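Local coordinates for nitroalkane oxidase (Podospora anserina, PDB 3MKH) that catalyses the FAD-dependent oxidation of nitroalkanes to aldehydes or ketones, consuming oxygen and releasing nitrite and hydrogen peroxide, at the interface of chains A and B. Residues are numbered along the deposited sequence; one frame, centred on the assembly and turned at random. Chains: chain A/B, Nitroalkane oxidase.

The interface of chains A and B. Residues chain A 302-305, 310; chain B 142, 145-148.
A:Arg310 and B:Glu145 meet tip to tip in an end-on, two-pronged salt bridge, guanidinium and carboxylate nearly coplanar at 23°. NH2 of the arginine gives a hydrogen bond of 2.7 Å to the syn lone pair of B:Glu145 OE1, while NH1 reaches OE2 at 2.9 Å, also on the syn side. OE1 of B:Glu145 accepts a second bond from the backbone amide N of A:Ala304 (2.8 Å), which comes from above the carboxylate plane, so three N-H groups grip the carboxylate and resist its rotation. B:Glu145 gets there on an extended chain, CG anti to the backbone N (chi1 -178°), with its CD packed against the methyl CB of A:Ala304 at 3.6 Å. An alanine in place of B:Glu145 would probably leave the guanidinium of A:Arg310 and the amide of A:Ala304 without their shared acceptor. The guanidinium is itself sandwiched: the amide of B:Asn142 lies almost parallel over one face, ND2 3.4 Å above the plane and toward the rim, and CG2 of A:Val305 covers the centre of the other. Further out, a water bridges the carbonyl oxygens of A:Gly302 and B:Asn142. All the residues in contact lie in loops: chain A supplies the stretch after helix 262-298 and the residue just before helix 311-340, and chain B a loop following strand 130-133 that includes the FAD-binding B:Asn142. The patch recurs with chains exchanged across a two-fold interface of the homotetramer.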
loop_
_atom_site.group_PDB
_atom_site.type_symbol
_atom_site.label_atom_id
_atom_site.label_comp_id
_atom_site.label_asym_id
_atom_site.label_seq_id
_atom_site.Cartn_x
_atom_site.Cartn_y
_atom_site.Cartn_z
ATOM N N GLY A 302 19.374 14.999 -17.865
ATOM C CA GLY A 302 19.276 16.088 -18.826
ATOM C C GLY A 302 18.502 17.298 -18.324
ATOM O O GLY A 302 17.975 18.083 -19.118
ATOM N N GLY A 303 18.439 17.463 -17.005
ATOM C CA GLY A 303 17.599 18.488 -16.415
ATOM C C GLY A 303 18.264 19.843 -16.244
ATOM O O GLY A 303 19.468 20.002 -16.458
ATOM N N ALA A 304 17.458 20.827 -15.860
ATOM C CA ALA A 304 17.960 22.151 -15.511
ATOM C C ALA A 304 18.464 22.160 -14.063
ATOM O O ALA A 304 19.203 23.059 -13.653
ATOM C CB ALA A 304 16.862 23.212 -15.710
ATOM N N VAL A 305 18.054 21.152 -13.298
ATOM C CA VAL A 305 18.475 21.010 -11.906
ATOM C C VAL A 305 18.968 19.584 -11.658
ATOM O O VAL A 305 18.756 18.697 -12.491
ATOM C CB VAL A 305 17.322 21.337 -10.924
ATOM C CG1 VAL A 305 16.928 22.813 -11.017
ATOM C CG2 VAL A 305 16.124 20.438 -11.191
ATOM N N ARG A 310 14.103 17.124 -8.008
ATOM C CA ARG A 310 12.743 16.726 -8.349
ATOM C C ARG A 310 12.063 16.147 -7.121
ATOM O O ARG A 310 12.463 15.089 -6.632
ATOM C CB ARG A 310 12.766 15.672 -9.461
ATOM C CG ARG A 310 13.728 15.989 -10.590
ATOM C CD ARG A 310 13.256 17.207 -11.358
ATOM N NE ARG A 310 14.185 17.609 -12.411
ATOM C CZ ARG A 310 14.019 18.693 -13.169
ATOM N NH1 ARG A 310 12.961 19.481 -12.980
ATOM N NH2 ARG A 310 14.911 18.991 -14.106
ATOM N N ASN B 142 13.434 15.733 -19.276
ATOM C CA ASN B 142 13.569 17.184 -19.250
ATOM C C ASN B 142 13.966 17.836 -20.583
ATOM O O ASN B 142 14.557 18.920 -20.608
ATOM C CB ASN B 142 14.537 17.552 -18.145
ATOM C CG ASN B 142 14.119 16.958 -16.822
ATOM O OD1 ASN B 142 14.832 16.139 -16.240
ATOM N ND2 ASN B 142 12.927 17.329 -16.363
ATOM N N GLU B 145 12.555 21.337 -20.934
ATOM C CA GLU B 145 12.670 22.218 -19.767
ATOM C C GLU B 145 13.540 23.449 -20.026
ATOM O O GLU B 145 14.642 23.347 -20.576
ATOM C CB GLU B 145 13.187 21.444 -18.551
ATOM C CG GLU B 145 13.297 22.283 -17.287
ATOM C CD GLU B 145 13.697 21.457 -16.073
ATOM O OE1 GLU B 145 14.715 20.727 -16.164
ATOM O OE2 GLU B 145 12.998 21.545 -15.035
ATOM N N LYS B 146 13.042 24.621 -19.633
ATOM C CA LYS B 146 13.804 25.850 -19.832
ATOM C C LYS B 146 15.071 25.818 -19.000
ATOM O O LYS B 146 15.041 25.441 -17.834
ATOM C CB LYS B 146 12.972 27.088 -19.482
ATOM C CG LYS B 146 11.761 27.301 -20.376
ATOM C CD LYS B 146 11.140 28.673 -20.147
ATOM C CE LYS B 146 9.749 28.767 -20.784
ATOM N NZ LYS B 146 8.765 27.834 -20.142
ATOM N N GLY B 147 16.186 26.199 -19.606
ATOM C CA GLY B 147 17.458 26.213 -18.906
ATOM C C GLY B 147 18.216 24.908 -19.038
ATOM O O GLY B 147 19.381 24.819 -18.656
ATOM N N ALA B 148 17.558 23.895 -19.593
ATOM C CA ALA B 148 18.183 22.591 -19.792
ATOM C C ALA B 148 18.857 22.511 -21.157
ATOM O O ALA B 148 18.673 23.394 -22.001
ATOM C CB ALA B 148 17.146 21.476 -19.629
HETATM O O HOH W 1 17.073 18.727 -21.736
#